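Local atomic coordinates of cytochrome P450 (CYP102L1) (PDB entry 6N6Q), a protein that probably catalyses haem-dependent monooxygenation of an organic substrate, as other cytochromes P450 do, and is encoded by a mycobacteriophage. Residues D63-I68 / H381-P386; F289-L294 / F440-R445; A338-P343 / E394-E399. All coordinates share one frame; numbering follows the deposited sequence.

Contact 1 is partly buried: the start of helix 65-71 meets the loop after helix 375-379 through a proline laid on a histidine ring. Contacts 2 and 3 are buried, with side chains about 13 and 11 Å from the haem. Contact 2, apolar between side chains, sets the strand 440-444 against the long helix 265-296. Contact 3 is charged: the end of helix 329-341 meets the segment leading into helix 398-402 through two arginines gathered by Glu337. Contacts 1 and 3 touch through Trp384, which packs on Arg340 and Met396. Contacts 2 and 3 also touch, Phe289 and Phe293 lying against Leu341 and Trp342. Contacts 1 and 2 are well apart, their nearest atoms about 13 Å from each other.

Contact 1: residues D63-I68 / H381-P386; sequences DGPELI and HRSWGP
Asp63 reaches His381 through its backbone: the carbonyl O lies 4.0 Å from ring atom CD2, a loose approach from an oblique direction. The Asp63 side chain lies against Asn374 and Ala377. Gly64 follows as the N-cap of helix 65-71, its O accepting the bond from Ile68 N that closes the first turn. Pro65, the first helical residue, has the largest share of the contact. Its CD sits over one face of the imidazole in a CH-pi contact, 3.9 Å from the centroid of the His381 ring and 20° off the normal, displaced toward the rim at CE1. The neighbouring methylene CG reaches further along the loop, 3.6 Å from His381 ND1 and 3.5 Å from Ser383 OG. The side chains of Pro65 and His381 cross at about a right angle. In the P450 fold this joins the short helix after the strand 58-62 of the mixed sheet to the loop that follows helix 375-379. His381 meets the proline with CG anti to the backbone N and beside the carbonyl carbon (chi1 -175°), which presents one ring face to Pro65. Its rotation is steadied by a hydrogen bond of 2.9 Å between ND1 and Ser383 OG, in which either atom could be the donor. Past Pro65 the helix turns elsewhere: Glu66 lies on Pro406, Leu67 on Val62, and Ile68 on Val62, Val373 and Ile408.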
loop_
_atom_site.group_PDB
_atom_site.type_symbol
_atom_site.label_atom_id
_atom_site.label_comp_id
_atom_site.label_asym_id
_atom_site.label_seq_id
_atom_site.Cartn_x
_atom_site.Cartn_y
_atom_site.Cartn_z
ATOM N N ASP A 63 -16.757 1.762 -12.440
ATOM C CA ASP A 63 -15.523 1.431 -13.143
ATOM C C ASP A 63 -15.408 2.130 -14.493
ATOM O O ASP A 63 -14.557 1.744 -15.304
ATOM C CB ASP A 63 -15.393 -0.088 -13.330
ATOM C CG ASP A 63 -16.543 -0.683 -14.124
ATOM O OD1 ASP A 63 -17.547 0.022 -14.343
ATOM O OD2 ASP A 63 -16.441 -1.860 -14.532
ATOM N N GLY A 64 -16.231 3.142 -14.756
ATOM C CA GLY A 64 -16.177 3.872 -16.000
ATOM C C GLY A 64 -15.401 5.166 -15.873
ATOM O O GLY A 64 -15.473 5.861 -14.855
ATOM N N PRO A 65 -14.646 5.519 -16.919
ATOM C CA PRO A 65 -13.761 6.697 -16.814
ATOM C C PRO A 65 -14.494 8.000 -16.531
ATOM O O PRO A 65 -14.101 8.736 -15.618
ATOM C CB PRO A 65 -13.056 6.716 -18.178
ATOM C CG PRO A 65 -13.128 5.303 -18.662
ATOM C CD PRO A 65 -14.449 4.789 -18.183
ATOM N N GLU A 66 -15.547 8.313 -17.292
ATOM C CA GLU A 66 -16.262 9.567 -17.065
ATOM C C GLU A 66 -17.009 9.550 -15.737
ATOM O O GLU A 66 -17.100 10.580 -15.057
ATOM C CB GLU A 66 -17.231 9.845 -18.215
ATOM C CG GLU A 66 -16.571 10.289 -19.510
ATOM C CD GLU A 66 -16.141 9.123 -20.377
ATOM O OE1 GLU A 66 -16.327 7.961 -19.949
ATOM O OE2 GLU A 66 -15.623 9.368 -21.487
ATOM N N LEU A 67 -17.554 8.396 -15.353
ATOM C CA LEU A 67 -18.290 8.315 -14.095
ATOM C C LEU A 67 -17.358 8.445 -12.896
ATOM O O LEU A 67 -17.692 9.126 -11.919
ATOM C CB LEU A 67 -19.071 7.002 -14.027
ATOM C CG LEU A 67 -20.302 6.890 -14.927
ATOM C CD1 LEU A 67 -20.855 5.477 -14.900
ATOM C CD2 LEU A 67 -21.361 7.887 -14.494
ATOM N N ILE A 68 -16.186 7.808 -12.954
ATOM C CA ILE A 68 -15.278 7.815 -11.809
ATOM C C ILE A 68 -14.771 9.224 -11.527
ATOM O O ILE A 68 -14.716 9.655 -10.368
ATOM C CB ILE A 68 -14.117 6.829 -12.039
ATOM C CG1 ILE A 68 -14.592 5.390 -11.833
ATOM C CG2 ILE A 68 -12.953 7.140 -11.113
ATOM C CD1 ILE A 68 -13.518 4.359 -12.076
ATOM N N HIS A 381 -9.137 -0.717 -18.048
ATOM C CA HIS A 381 -10.290 -0.433 -18.885
ATOM C C HIS A 381 -9.871 -0.265 -20.345
ATOM O O HIS A 381 -8.708 -0.001 -20.664
ATOM C CB HIS A 381 -11.007 0.824 -18.385
ATOM C CG HIS A 381 -12.284 1.125 -19.109
ATOM N ND1 HIS A 381 -12.372 2.080 -20.098
ATOM C CD2 HIS A 381 -13.524 0.595 -18.985
ATOM C CE1 HIS A 381 -13.611 2.127 -20.553
ATOM N NE2 HIS A 381 -14.330 1.236 -19.895
ATOM N N ARG A 382 -10.851 -0.424 -21.240
ATOM C CA ARG A 382 -10.598 -0.345 -22.674
ATOM C C ARG A 382 -10.072 1.022 -23.100
ATOM O O ARG A 382 -9.432 1.125 -24.151
ATOM C CB ARG A 382 -11.880 -0.683 -23.440
ATOM C CG ARG A 382 -11.689 -0.951 -24.924
ATOM C CD ARG A 382 -12.940 -1.567 -25.538
ATOM N NE ARG A 382 -14.107 -0.696 -25.417
ATOM C CZ ARG A 382 -14.527 0.129 -26.370
ATOM N NH1 ARG A 382 -13.877 0.196 -27.525
ATOM N NH2 ARG A 382 -15.599 0.885 -26.173
ATOM N N SER A 383 -10.313 2.067 -22.304
ATOM C CA SER A 383 -9.824 3.401 -22.633
ATOM C C SER A 383 -8.305 3.507 -22.578
ATOM O O SER A 383 -7.755 4.497 -23.074
ATOM C CB SER A 383 -10.452 4.432 -21.694
ATOM O OG SER A 383 -10.266 4.071 -20.336
ATOM N N TRP A 384 -7.617 2.530 -21.991
ATOM C CA TRP A 384 -6.160 2.491 -22.009
ATOM C C TRP A 384 -5.602 1.914 -23.304
ATOM O O TRP A 384 -4.400 1.632 -23.376
ATOM C CB TRP A 384 -5.635 1.687 -20.816
ATOM C CG TRP A 384 -5.667 2.440 -19.522
ATOM C CD1 TRP A 384 -6.702 2.502 -18.633
ATOM C CD2 TRP A 384 -4.617 3.242 -18.972
ATOM N NE1 TRP A 384 -6.359 3.293 -17.564
ATOM C CE2 TRP A 384 -5.084 3.759 -17.747
ATOM C CE3 TRP A 384 -3.326 3.574 -19.395
ATOM C CZ2 TRP A 384 -4.306 4.588 -16.942
ATOM C CZ3 TRP A 384 -2.556 4.398 -18.596
ATOM C CH2 TRP A 384 -3.047 4.896 -17.382
ATOM N N GLY A 385 -6.440 1.734 -24.322
ATOM C CA GLY A 385 -6.006 1.181 -25.580
ATOM C C GLY A 385 -6.293 -0.302 -25.681
ATOM O O GLY A 385 -6.668 -0.955 -24.701
ATOM N N PRO A 386 -6.119 -0.867 -26.879
ATOM C CA PRO A 386 -6.399 -2.299 -27.066
ATOM C C PRO A 386 -5.402 -3.219 -26.380
ATOM O O PRO A 386 -5.678 -4.421 -26.272
ATOM C CB PRO A 386 -6.348 -2.469 -28.590
ATOM C CG PRO A 386 -5.444 -1.376 -29.053
ATOM C CD PRO A 386 -5.687 -0.215 -28.128
#

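Contact 2: residues F289-L294 / F440-R445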
loop_
_atom_site.group_PDB
_atom_site.type_symbol
_atom_site.label_atom_id
_atom_site.label_comp_id
_atom_site.label_asym_id
_atom_site.label_seq_id
_atom_site.Cartn_x
_atom_site.Cartn_y
_atom_site.Cartn_z
ATOM N N PHE A 289 5.102 -7.429 -7.463
ATOM C CA PHE A 289 4.584 -7.403 -8.827
ATOM C C PHE A 289 5.647 -6.931 -9.810
ATOM O O PHE A 289 5.811 -7.518 -10.887
ATOM C CB PHE A 289 3.348 -6.506 -8.912
ATOM C CG PHE A 289 2.061 -7.199 -8.566
ATOM C CD1 PHE A 289 1.572 -8.221 -9.365
ATOM C CD2 PHE A 289 1.323 -6.810 -7.459
ATOM C CE1 PHE A 289 0.382 -8.855 -9.055
ATOM C CE2 PHE A 289 0.133 -7.440 -7.142
ATOM C CZ PHE A 289 -0.338 -8.464 -7.942
ATOM N N ALA A 290 6.376 -5.869 -9.459
ATOM C CA ALA A 290 7.412 -5.359 -10.351
ATOM C C ALA A 290 8.548 -6.358 -10.524
ATOM O O ALA A 290 9.135 -6.440 -11.606
ATOM C CB ALA A 290 7.948 -4.026 -9.830
ATOM N N LEU A 291 8.869 -7.123 -9.479
ATOM C CA LEU A 291 9.882 -8.163 -9.617
ATOM C C LEU A 291 9.415 -9.266 -10.557
ATOM O O LEU A 291 10.212 -9.807 -11.334
ATOM C CB LEU A 291 10.241 -8.738 -8.247
ATOM C CG LEU A 291 11.130 -7.847 -7.378
ATOM C CD1 LEU A 291 11.405 -8.502 -6.033
ATOM C CD2 LEU A 291 12.425 -7.541 -8.103
ATOM N N HIS A 292 8.126 -9.612 -10.506
ATOM C CA HIS A 292 7.599 -10.628 -11.411
ATOM C C HIS A 292 7.685 -10.168 -12.861
ATOM O O HIS A 292 8.156 -10.908 -13.732
ATOM C CB HIS A 292 6.153 -10.965 -11.050
ATOM C CG HIS A 292 5.423 -11.693 -12.135
ATOM N ND1 HIS A 292 5.616 -13.034 -12.389
ATOM C CD2 HIS A 292 4.520 -11.263 -13.046
ATOM C CE1 HIS A 292 4.851 -13.401 -13.402
ATOM N NE2 HIS A 292 4.177 -12.345 -13.820
ATOM N N PHE A 293 7.229 -8.945 -13.139
ATOM C CA PHE A 293 7.224 -8.462 -14.516
ATOM C C PHE A 293 8.634 -8.191 -15.027
ATOM O O PHE A 293 8.877 -8.273 -16.236
ATOM C CB PHE A 293 6.348 -7.214 -14.625
ATOM C CG PHE A 293 4.873 -7.506 -14.588
ATOM C CD1 PHE A 293 4.329 -8.494 -15.393
ATOM C CD2 PHE A 293 4.031 -6.806 -13.737
ATOM C CE1 PHE A 293 2.973 -8.770 -15.361
ATOM C CE2 PHE A 293 2.674 -7.077 -13.700
ATOM C CZ PHE A 293 2.145 -8.061 -14.511
ATOM N N LEU A 294 9.574 -7.875 -14.132
ATOM C CA LEU A 294 10.968 -7.750 -14.550
ATOM C C LEU A 294 11.595 -9.112 -14.811
ATOM O O LEU A 294 12.446 -9.242 -15.699
ATOM C CB LEU A 294 11.775 -6.990 -13.497
ATOM C CG LEU A 294 11.544 -5.482 -13.379
ATOM C CD1 LEU A 294 12.246 -4.934 -12.146
ATOM C CD2 LEU A 294 12.015 -4.756 -14.630
ATOM N N PHE A 440 21.509 -8.433 -8.479
ATOM C CA PHE A 440 21.082 -9.778 -8.830
ATOM C C PHE A 440 20.444 -9.789 -10.211
ATOM O O PHE A 440 20.038 -8.754 -10.744
ATOM C CB PHE A 440 20.079 -10.341 -7.814
ATOM C CG PHE A 440 20.545 -10.267 -6.392
ATOM C CD1 PHE A 440 21.420 -11.211 -5.885
ATOM C CD2 PHE A 440 20.099 -9.257 -5.555
ATOM C CE1 PHE A 440 21.847 -11.147 -4.576
ATOM C CE2 PHE A 440 20.522 -9.188 -4.244
ATOM C CZ PHE A 440 21.398 -10.134 -3.754
ATOM N N GLU A 441 20.365 -10.986 -10.783
ATOM C CA GLU A 441 19.519 -11.257 -11.933
ATOM C C GLU A 441 18.401 -12.201 -11.506
ATOM O O GLU A 441 18.582 -13.043 -10.622
ATOM C CB GLU A 441 20.317 -11.853 -13.098
ATOM C CG GLU A 441 20.991 -13.179 -12.805
ATOM C CD GLU A 441 21.935 -13.595 -13.915
ATOM O OE1 GLU A 441 22.498 -12.699 -14.582
ATOM O OE2 GLU A 441 22.110 -14.814 -14.129
ATOM N N LEU A 442 17.240 -12.042 -12.131
ATOM C CA LEU A 442 16.009 -12.670 -11.670
ATOM C C LEU A 442 15.700 -13.893 -12.525
ATOM O O LEU A 442 15.596 -13.788 -13.752
ATOM C CB LEU A 442 14.852 -11.672 -11.719
ATOM C CG LEU A 442 15.140 -10.270 -11.176
ATOM C CD1 LEU A 442 13.992 -9.324 -11.493
ATOM C CD2 LEU A 442 15.399 -10.309 -9.681
ATOM N N GLU A 443 15.549 -15.044 -11.877
ATOM C CA GLU A 443 15.147 -16.269 -12.557
ATOM C C GLU A 443 13.737 -16.644 -12.125
ATOM O O GLU A 443 13.528 -16.994 -10.951
ATOM C CB GLU A 443 16.119 -17.410 -12.249
ATOM C CG GLU A 443 15.761 -18.728 -12.926
ATOM C CD GLU A 443 16.690 -19.863 -12.532
ATOM O OE1 GLU A 443 17.686 -19.606 -11.823
ATOM O OE2 GLU A 443 16.422 -21.018 -12.930
ATOM N N PRO A 444 12.747 -16.583 -13.009
ATOM C CA PRO A 444 11.391 -16.991 -12.638
ATOM C C PRO A 444 11.271 -18.508 -12.577
ATOM O O PRO A 444 12.144 -19.252 -13.028
ATOM C CB PRO A 444 10.531 -16.413 -13.766
ATOM C CG PRO A 444 11.442 -16.423 -14.945
ATOM C CD PRO A 444 12.822 -16.123 -14.406
ATOM N N ARG A 445 10.160 -18.958 -12.000
ATOM C CA ARG A 445 9.882 -20.384 -11.890
ATOM C C ARG A 445 9.217 -20.876 -13.169
ATOM O O ARG A 445 8.162 -20.347 -13.547
ATOM C CB ARG A 445 8.987 -20.668 -10.697
ATOM C CG ARG A 445 8.622 -22.132 -10.541
ATOM C CD ARG A 445 8.052 -22.412 -9.166
ATOM N NE ARG A 445 9.075 -22.345 -8.127
ATOM C CZ ARG A 445 9.783 -23.391 -7.712
ATOM N NH1 ARG A 445 9.579 -24.586 -8.249
ATOM N NH2 ARG A 445 10.692 -23.245 -6.758
#
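Leu442 leans from the strand 440-444 onto Leu291 and Leu294, two residues one helical turn apart on helix 265-296. Its CB leaves the strand in the direction of the helix but meets neither leucine; CG, anti to the carbonyl carbon (chi1 -45°), is still 4.9 Å from Leu291 CD2. The branches make the contact. CD1 continues the chain anti to CA (chi2 171°) and reaches the helix between the two leucines. Toward one of them it finds Leu294 CB at 3.8 Å; toward the other it lies 3.8 Å from the backbone O of Leu291 and 4.1 Å from methyl CD2 of the same residue. The second methyl, Leu442 CD2, comes up alongside, 4.4 Å from Leu291 CD2. Leu291 and Leu442 cross at about a right angle, branch against branch. Helix 265-296 is the long helix that runs through the P450 fold past the haem; the contact falls near its C-terminal end, and the side chain of Leu291 is about 13 Å from the cofactor. The strand follows directly on helix 422-439 and forms an edge of a three-stranded antiparallel sheet. From that helix Leu433 touches Leu291, Leu437 touches Leu294 and Ile436 touches Leu442. Leu467 of strand 464-469 also touches Leu442, while Glu443, the next residue along, turns to the sheet instead and forms salt bridges with Arg466 and Arg468.

Contact 3: residues A338-P343 / E394-E399; sequences ALRLWP and ERMSTE
Arg340 and Arg395 meet with their guanidinium groups partly overlapped, the planes 49° apart and the side chains crossing at about a right angle. Arg395 NE lies over one face of the Arg340 group, 3.5 Å from its NH2, and that NH2 in turn lies over a face of the Arg395 group. Both chains run out extended from the backbone, CG anti to N, and both turn at chi3, to 66° in Arg340 and in the opposite sense in Arg395. The extended first part of Arg395 carries CD to 3.7 Å from Arg340 NE, and the turn at chi3 then lays NE over the Arg340 group. The charges are brought together by a carboxylate: Glu337 OE2 makes salt bridges with Arg340 NH2 and Arg395 NE. This is the Glu-Arg-Arg triad of cytochromes P450, in which the ExxR motif of the K helix, here Glu337 and Arg340, is joined to the arginine of the PERF motif, here Arg395 followed by Met396. Further partners fix the rotation of each group: Arg340 NH1 donates to His379 O and NH2 to Ala388 O, while Arg395 NH1 forms a salt bridge with Asp387. The shared Glu337 carboxylate, with Asp387 on Arg395, probably balances the two positive charges. Met396 packs beside the pair. A bend at chi2 (-54°) sets its SD 3.8 Å from Arg340 CD. Trp384 touches all three residues, with a cation-pi contact to Arg340. Beyond Met396 the chain enters helix 398-402, whose N-cap Ser397 uses OG to accept a hydrogen bond from Asn400 N.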
loop_
_atom_site.group_PDB
_atom_site.type_symbol
_atom_site.label_atom_id
_atom_site.label_comp_id
_atom_site.label_asym_id
_atom_site.label_seq_id
_atom_site.Cartn_x
_atom_site.Cartn_y
_atom_site.Cartn_z
ATOM N N ALA A 338 3.194 -1.325 -13.115
ATOM C CA ALA A 338 2.804 -2.357 -12.159
ATOM C C ALA A 338 1.609 -1.908 -11.327
ATOM O O ALA A 338 0.679 -2.689 -11.093
ATOM C CB ALA A 338 3.984 -2.715 -11.256
ATOM N N LEU A 339 1.614 -0.650 -10.878
ATOM C CA LEU A 339 0.490 -0.124 -10.115
ATOM C C LEU A 339 -0.744 0.090 -10.978
ATOM O O LEU A 339 -1.846 0.226 -10.437
ATOM C CB LEU A 339 0.885 1.185 -9.431
ATOM C CG LEU A 339 1.846 1.029 -8.251
ATOM C CD1 LEU A 339 2.209 2.383 -7.662
ATOM C CD2 LEU A 339 1.234 0.126 -7.190
ATOM N N ARG A 340 -0.588 0.129 -12.302
ATOM C CA ARG A 340 -1.751 0.188 -13.179
ATOM C C ARG A 340 -2.336 -1.203 -13.393
ATOM O O ARG A 340 -3.508 -1.451 -13.089
ATOM C CB ARG A 340 -1.380 0.823 -14.521
ATOM C CG ARG A 340 -2.575 1.041 -15.438
ATOM C CD ARG A 340 -2.156 1.299 -16.875
ATOM N NE ARG A 340 -1.517 0.132 -17.474
ATOM C CZ ARG A 340 -2.179 -0.884 -18.019
ATOM N NH1 ARG A 340 -3.505 -0.879 -18.039
ATOM N NH2 ARG A 340 -1.517 -1.905 -18.541
ATOM N N LEU A 341 -1.523 -2.129 -13.906
ATOM C CA LEU A 341 -2.025 -3.460 -14.225
ATOM C C LEU A 341 -2.534 -4.183 -12.984
ATOM O O LEU A 341 -3.494 -4.958 -13.067
ATOM C CB LEU A 341 -0.933 -4.282 -14.912
ATOM C CG LEU A 341 -1.424 -5.415 -15.814
ATOM C CD1 LEU A 341 -2.352 -4.867 -16.887
ATOM C CD2 LEU A 341 -0.251 -6.147 -16.444
ATOM N N TRP A 342 -1.917 -3.940 -11.830
ATOM C CA TRP A 342 -2.344 -4.555 -10.574
ATOM C C TRP A 342 -2.182 -3.551 -9.446
ATOM O O TRP A 342 -1.163 -3.539 -8.744
ATOM C CB TRP A 342 -1.560 -5.835 -10.284
ATOM C CG TRP A 342 -1.864 -6.933 -11.248
ATOM C CD1 TRP A 342 -1.121 -7.302 -12.331
ATOM C CD2 TRP A 342 -3.005 -7.799 -11.230
ATOM N NE1 TRP A 342 -1.724 -8.351 -12.982
ATOM C CE2 TRP A 342 -2.883 -8.674 -12.328
ATOM C CE3 TRP A 342 -4.116 -7.920 -10.389
ATOM C CZ2 TRP A 342 -3.831 -9.656 -12.609
ATOM C CZ3 TRP A 342 -5.057 -8.898 -10.669
ATOM C CH2 TRP A 342 -4.906 -9.754 -11.770
ATOM N N PRO A 343 -3.178 -2.694 -9.232
ATOM C CA PRO A 343 -3.097 -1.749 -8.113
ATOM C C PRO A 343 -3.286 -2.463 -6.789
ATOM O O PRO A 343 -4.367 -2.997 -6.519
ATOM C CB PRO A 343 -4.231 -0.755 -8.397
ATOM C CG PRO A 343 -5.158 -1.454 -9.362
ATOM C CD PRO A 343 -4.520 -2.733 -9.836
ATOM N N GLU A 394 6.550 1.868 -21.157
ATOM C CA GLU A 394 6.563 3.085 -21.961
ATOM C C GLU A 394 5.177 3.704 -22.096
ATOM O O GLU A 394 5.066 4.883 -22.452
ATOM C CB GLU A 394 7.146 2.800 -23.348
ATOM C CG GLU A 394 8.655 2.577 -23.369
ATOM C CD GLU A 394 9.046 1.119 -23.187
ATOM O OE1 GLU A 394 8.224 0.334 -22.662
ATOM O OE2 GLU A 394 10.179 0.759 -23.580
ATOM N N ARG A 395 4.124 2.933 -21.816
ATOM C CA ARG A 395 2.766 3.465 -21.860
ATOM C C ARG A 395 2.564 4.592 -20.856
ATOM O O ARG A 395 1.831 5.548 -21.138
ATOM C CB ARG A 395 1.769 2.337 -21.592
ATOM C CG ARG A 395 0.324 2.775 -21.458
ATOM C CD ARG A 395 -0.449 1.816 -20.568
ATOM N NE ARG A 395 -0.066 0.424 -20.788
ATOM C CZ ARG A 395 -0.517 -0.329 -21.785
ATOM N NH1 ARG A 395 -1.369 0.175 -22.669
ATOM N NH2 ARG A 395 -0.116 -1.588 -21.903
ATOM N N MET A 396 3.205 4.506 -19.692
ATOM C CA MET A 396 2.950 5.435 -18.598
ATOM C C MET A 396 3.713 6.748 -18.727
ATOM O O MET A 396 3.777 7.503 -17.750
ATOM C CB MET A 396 3.279 4.769 -17.260
ATOM C CG MET A 396 2.475 3.509 -16.990
ATOM S SD MET A 396 0.696 3.788 -17.119
ATOM C CE MET A 396 0.435 4.944 -15.775
ATOM N N SER A 397 4.283 7.042 -19.891
ATOM C CA SER A 397 4.930 8.330 -20.090
ATOM C C SER A 397 3.885 9.431 -20.243
ATOM O O SER A 397 2.722 9.183 -20.572
ATOM C CB SER A 397 5.838 8.294 -21.319
ATOM O OG SER A 397 5.077 8.216 -22.512
ATOM N N THR A 398 4.319 10.670 -20.000
ATOM C CA THR A 398 3.402 11.803 -20.077
ATOM C C THR A 398 2.871 12.001 -21.491
ATOM O O THR A 398 1.709 12.386 -21.670
ATOM C CB THR A 398 4.096 13.075 -19.581
ATOM O OG1 THR A 398 4.583 12.867 -18.248
ATOM C CG2 THR A 398 3.130 14.250 -19.576
ATOM N N GLU A 399 3.693 11.731 -22.507
ATOM C CA GLU A 399 3.235 11.900 -23.883
ATOM C C GLU A 399 2.295 10.775 -24.300
ATOM O O GLU A 399 1.279 11.026 -24.959
ATOM C CB GLU A 399 4.430 11.977 -24.834
ATOM C CG GLU A 399 5.260 13.242 -24.695
ATOM C CD GLU A 399 4.428 14.503 -24.835
ATOM O OE1 GLU A 399 4.439 15.332 -23.899
ATOM O OE2 GLU A 399 3.755 14.661 -25.876
#